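Local coordinates for protein trichothecene 15-O-acetyltransferase TRI3 (Fusarium sporotrichioides, PDB 3FOT) that transfers an acetyl group to the 15-hydroxyl of trichothecene intermediates such as 15-deacetylcalonectrin on the way to T-2 toxin, at residues L309-H321 with V363-H375. Sequence-based numbering, arbitrary orientation.
Unlike the reference sequence in segment 363-375: Thr372 (reference Ala).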
loop_
_atom_site.group_PDB
_atom_site.type_symbol
_atom_site.label_atom_id
_atom_site.label_comp_id
_atom_site.label_asym_id
_atom_site.label_seq_id
_atom_site.Cartn_x
_atom_site.Cartn_y
_atom_site.Cartn_z
ATOM N N LEU A 309 -7.799 15.026 9.199
ATOM C CA LEU A 309 -8.186 16.223 8.448
ATOM C C LEU A 309 -8.465 15.883 6.991
ATOM O O LEU A 309 -9.402 16.408 6.395
ATOM C CB LEU A 309 -7.099 17.292 8.534
ATOM C CG LEU A 309 -7.535 18.563 7.783
ATOM C CD1 LEU A 309 -8.713 19.244 8.516
ATOM C CD2 LEU A 309 -6.385 19.541 7.583
ATOM N N THR A 310 -7.630 15.019 6.413
ATOM C CA THR A 310 -7.857 14.607 5.034
ATOM C C THR A 310 -9.210 13.892 4.894
ATOM O O THR A 310 -9.964 14.144 3.961
ATOM C CB THR A 310 -6.702 13.732 4.484
ATOM O OG1 THR A 310 -5.476 14.451 4.639
ATOM C CG2 THR A 310 -6.897 13.436 3.016
ATOM N N GLN A 311 -9.493 12.980 5.808
ATOM C CA GLN A 311 -10.779 12.287 5.772
ATOM C C GLN A 311 -11.961 13.275 5.901
ATOM O O GLN A 311 -13.001 13.108 5.244
ATOM C CB GLN A 311 -10.817 11.193 6.851
ATOM C CG GLN A 311 -12.168 10.478 6.975
ATOM C CD GLN A 311 -12.506 9.595 5.790
ATOM O OE1 GLN A 311 -12.307 8.367 5.851
ATOM N NE2 GLN A 311 -13.040 10.199 4.716
ATOM N N ALA A 312 -11.798 14.284 6.760
ATOM C CA ALA A 312 -12.777 15.353 6.907
ATOM C C ALA A 312 -12.996 16.107 5.574
ATOM O O ALA A 312 -14.139 16.353 5.153
ATOM C CB ALA A 312 -12.317 16.310 8.007
ATOM N N ALA A 313 -11.893 16.462 4.915
ATOM C CA ALA A 313 -11.934 17.234 3.684
ATOM C C ALA A 313 -12.577 16.423 2.541
ATOM O O ALA A 313 -13.326 16.964 1.700
ATOM C CB ALA A 313 -10.512 17.689 3.321
ATOM N N ILE A 314 -12.308 15.119 2.549
ATOM C CA ILE A 314 -12.944 14.184 1.617
ATOM C C ILE A 314 -14.467 14.258 1.718
ATOM O O ILE A 314 -15.174 14.339 0.701
ATOM C CB ILE A 314 -12.409 12.747 1.839
ATOM C CG1 ILE A 314 -10.980 12.689 1.265
ATOM C CG2 ILE A 314 -13.338 11.687 1.220
ATOM C CD1 ILE A 314 -10.167 11.443 1.702
ATOM N N VAL A 315 -14.948 14.227 2.959
ATOM C CA VAL A 315 -16.389 14.298 3.251
ATOM C C VAL A 315 -16.978 15.649 2.873
ATOM O O VAL A 315 -17.989 15.704 2.157
ATOM C CB VAL A 315 -16.673 13.875 4.705
ATOM C CG1 VAL A 315 -18.127 14.148 5.092
ATOM C CG2 VAL A 315 -16.398 12.375 4.821
ATOM N N LEU A 316 -16.314 16.740 3.261
ATOM C CA LEU A 316 -16.805 18.079 2.863
ATOM C C LEU A 316 -16.820 18.253 1.345
ATOM O O LEU A 316 -17.763 18.839 0.788
ATOM C CB LEU A 316 -15.990 19.213 3.521
ATOM C CG LEU A 316 -16.540 19.745 4.873
ATOM C CD1 LEU A 316 -16.713 18.659 5.909
ATOM C CD2 LEU A 316 -15.642 20.842 5.439
ATOM N N ALA A 317 -15.793 17.731 0.667
ATOM C CA ALA A 317 -15.731 17.806 -0.803
ATOM C C ALA A 317 -16.870 16.975 -1.422
ATOM O O ALA A 317 -17.472 17.362 -2.421
ATOM C CB ALA A 317 -14.356 17.316 -1.319
ATOM N N LEU A 318 -17.189 15.856 -0.791
ATOM C CA LEU A 318 -18.283 15.009 -1.264
ATOM C C LEU A 318 -19.639 15.719 -1.111
ATOM O O LEU A 318 -20.448 15.743 -2.057
ATOM C CB LEU A 318 -18.297 13.685 -0.502
ATOM C CG LEU A 318 -19.447 12.738 -0.820
ATOM C CD1 LEU A 318 -19.259 12.216 -2.208
ATOM C CD2 LEU A 318 -19.454 11.604 0.211
ATOM N N LEU A 319 -19.865 16.291 0.069
ATOM C CA LEU A 319 -21.088 17.060 0.366
ATOM C C LEU A 319 -21.227 18.264 -0.554
ATOM O O LEU A 319 -22.330 18.558 -1.041
ATOM C CB LEU A 319 -21.137 17.484 1.845
ATOM C CG LEU A 319 -21.215 16.363 2.887
ATOM C CD1 LEU A 319 -21.029 16.893 4.304
ATOM C CD2 LEU A 319 -22.548 15.588 2.777
ATOM N N ASP A 320 -20.105 18.927 -0.845
ATOM C CA ASP A 320 -20.119 20.059 -1.760
ATOM C C ASP A 320 -20.400 19.628 -3.202
ATOM O O ASP A 320 -21.007 20.390 -3.962
ATOM C CB ASP A 320 -18.795 20.824 -1.678
ATOM C CG ASP A 320 -18.744 22.010 -2.619
ATOM O OD1 ASP A 320 -19.465 22.995 -2.379
ATOM O OD2 ASP A 320 -17.987 21.950 -3.606
ATOM N N HIS A 321 -19.945 18.427 -3.567
ATOM C CA HIS A 321 -20.114 17.861 -4.913
ATOM C C HIS A 321 -21.570 17.488 -5.155
ATOM O O HIS A 321 -22.097 17.703 -6.255
ATOM C CB HIS A 321 -19.224 16.615 -5.072
ATOM C CG HIS A 321 -19.477 15.819 -6.322
ATOM N ND1 HIS A 321 -18.887 16.123 -7.528
ATOM C CD2 HIS A 321 -20.221 14.706 -6.542
ATOM C CE1 HIS A 321 -19.271 15.247 -8.444
ATOM N NE2 HIS A 321 -20.077 14.373 -7.870
ATOM N N VAL A 363 -15.588 4.319 9.955
ATOM C CA VAL A 363 -15.756 5.761 10.154
ATOM C C VAL A 363 -17.241 6.120 9.992
ATOM O O VAL A 363 -17.879 5.710 9.028
ATOM C CB VAL A 363 -14.900 6.537 9.131
ATOM C CG1 VAL A 363 -15.171 8.057 9.182
ATOM C CG2 VAL A 363 -13.447 6.249 9.385
ATOM N N ARG A 364 -17.764 6.911 10.928
ATOM C CA ARG A 364 -19.146 7.353 10.899
ATOM C C ARG A 364 -19.233 8.834 11.174
ATOM O O ARG A 364 -18.667 9.320 12.157
ATOM C CB ARG A 364 -19.971 6.608 11.950
ATOM C CG ARG A 364 -20.134 5.141 11.705
ATOM C CD ARG A 364 -20.933 4.504 12.851
ATOM N NE ARG A 364 -22.020 5.382 13.307
ATOM C CZ ARG A 364 -23.277 5.337 12.874
ATOM N NH1 ARG A 364 -23.656 4.444 11.963
ATOM N NH2 ARG A 364 -24.167 6.193 13.361
ATOM N N ILE A 365 -19.923 9.555 10.295
ATOM C CA ILE A 365 -20.172 10.979 10.526
ATOM C C ILE A 365 -21.674 11.208 10.310
ATOM O O ILE A 365 -22.179 10.988 9.215
ATOM C CB ILE A 365 -19.344 11.907 9.591
ATOM C CG1 ILE A 365 -17.827 11.628 9.715
ATOM C CG2 ILE A 365 -19.699 13.395 9.865
ATOM C CD1 ILE A 365 -17.001 12.112 8.541
ATOM N N GLU A 366 -22.372 11.598 11.380
ATOM C CA GLU A 366 -23.788 11.933 11.302
ATOM C C GLU A 366 -23.926 13.443 11.186
ATOM O O GLU A 366 -22.932 14.177 11.264
ATOM C CB GLU A 366 -24.546 11.455 12.550
ATOM C CG GLU A 366 -24.345 9.997 12.955
ATOM C CD GLU A 366 -24.961 9.715 14.320
ATOM O OE1 GLU A 366 -24.462 8.823 15.025
ATOM O OE2 GLU A 366 -25.948 10.399 14.693
ATOM N N ASN A 367 -25.167 13.896 11.007
ATOM C CA ASN A 367 -25.532 15.313 10.856
ATOM C C ASN A 367 -24.714 16.015 9.784
ATOM O O ASN A 367 -24.049 17.049 9.984
ATOM C CB ASN A 367 -25.546 16.076 12.180
ATOM C CG ASN A 367 -26.429 17.324 12.120
ATOM O OD1 ASN A 367 -27.031 17.636 11.086
ATOM N ND2 ASN A 367 -26.511 18.035 13.236
ATOM N N LEU A 368 -24.814 15.445 8.595
ATOM C CA LEU A 368 -24.066 15.953 7.454
ATOM C C LEU A 368 -24.477 17.380 7.078
ATOM O O LEU A 368 -23.638 18.171 6.627
ATOM C CB LEU A 368 -24.178 14.990 6.262
ATOM C CG LEU A 368 -23.601 13.588 6.524
ATOM C CD1 LEU A 368 -23.793 12.670 5.304
ATOM C CD2 LEU A 368 -22.125 13.677 6.883
ATOM N N LYS A 369 -25.739 17.747 7.305
ATOM C CA LYS A 369 -26.157 19.094 6.923
ATOM C C LYS A 369 -25.386 20.137 7.725
ATOM O O LYS A 369 -25.022 21.176 7.173
ATOM C CB LYS A 369 -27.675 19.314 7.105
ATOM C CG LYS A 369 -28.192 20.689 6.633
ATOM C CD LYS A 369 -27.611 21.149 5.273
ATOM C CE LYS A 369 -28.178 22.495 4.838
ATOM N NZ LYS A 369 -27.999 23.590 5.856
ATOM N N SER A 370 -25.121 19.843 9.002
ATOM C CA SER A 370 -24.459 20.794 9.906
ATOM C C SER A 370 -22.995 21.037 9.538
ATOM O O SER A 370 -22.418 22.010 10.010
ATOM C CB SER A 370 -24.523 20.330 11.367
ATOM O OG SER A 370 -23.664 19.205 11.561
ATOM N N ILE A 371 -22.409 20.147 8.729
ATOM C CA ILE A 371 -21.022 20.311 8.261
ATOM C C ILE A 371 -20.901 20.604 6.757
ATOM O O ILE A 371 -19.784 20.616 6.209
ATOM C CB ILE A 371 -20.104 19.101 8.681
ATOM C CG1 ILE A 371 -20.547 17.794 8.004
ATOM C CG2 ILE A 371 -20.035 18.992 10.225
ATOM C CD1 ILE A 371 -19.489 16.691 8.070
ATOM N N THR A 372 -22.042 20.803 6.089
ATOM C CA THR A 372 -22.076 21.136 4.661
ATOM C C THR A 372 -21.706 22.601 4.455
ATOM O O THR A 372 -22.467 23.517 4.792
ATOM C CB THR A 372 -23.448 20.783 4.016
ATOM O OG1 THR A 372 -23.696 19.384 4.195
ATOM C CG2 THR A 372 -23.467 21.103 2.518
ATOM N N VAL A 373 -20.495 22.818 3.944
ATOM C CA VAL A 373 -19.975 24.163 3.709
ATOM C C VAL A 373 -19.424 24.257 2.296
ATOM O O VAL A 373 -18.871 23.296 1.765
ATOM C CB VAL A 373 -18.850 24.567 4.711
ATOM C CG1 VAL A 373 -19.389 24.664 6.117
ATOM C CG2 VAL A 373 -17.656 23.582 4.652
ATOM N N SER A 374 -19.573 25.414 1.682
ATOM C CA SER A 374 -18.984 25.614 0.376
ATOM C C SER A 374 -17.592 26.230 0.511
ATOM O O SER A 374 -17.186 26.674 1.584
ATOM C CB SER A 374 -19.865 26.488 -0.479
ATOM O OG SER A 374 -19.622 27.808 -0.137
ATOM N N HIS A 375 -16.850 26.252 -0.598
ATOM C CA HIS A 375 -15.549 26.892 -0.588
ATOM C C HIS A 375 -15.672 28.419 -0.476
ATOM O O HIS A 375 -14.709 29.090 -0.118
ATOM C CB HIS A 375 -14.787 26.500 -1.852
ATOM C CG HIS A 375 -14.327 25.076 -1.854
ATOM N ND1 HIS A 375 -13.340 24.620 -1.009
ATOM C CD2 HIS A 375 -14.681 24.021 -2.627
ATOM C CE1 HIS A 375 -13.114 23.338 -1.248
ATOM N NE2 HIS A 375 -13.909 22.952 -2.229
HETATM O O HOH W 1 -19.414 20.774 2.020
HETATM O O HOH W 2 -17.906 25.275 -3.059
#
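The Asp320 and His375 side chains cross at about a right angle, carboxylate and ring planes 75° apart, with Asp320 OD2 4.0 Å from CD2 of His375. The His375 ring itself stacks on Phe513, and its NE2 is hydrogen-bonded to Ser509 OG, both on helix 500-516. A water joins the two segments here, donating to Asp320 OD1 and accepting from His375 N; an acid suits this partly exposed helix end because its OD1 can accept from the water. A turn earlier, a second water donates to both Leu316 O and Val373 O, so the segments are bridged by solvent, with no direct hydrogen bond. In this CoA-dependent acyltransferase of the BAHD superfamily, strand 358-365, paired antiparallel with strand 333-340, runs into a loop that wraps across the C-terminal part of helix 306-321. Branched aliphatic side chains pack between them, their forked ends offering several methyls with no polar groups to satisfy. Val315 CG2 meets Ile365 CD1 tip to tip at 3.8 Å, while Ile371, with CG1 between its backbone N and carbonyl carbon (chi1 65°), sends CD1 to Leu316 CD1 (4.0 Å). Leu316 CD2 presses tightly on Val373 CG2 at 3.5 Å. Leu319 crosses Leu368 at about a right angle, CD2 lying 3.9 Å from CB of Leu368. Thr372 touches Leu319 CD1 through OG1, which donates to Leu368 O (2.7 Å); Ile371 N reaches that oxygen from the opposite face of its plane.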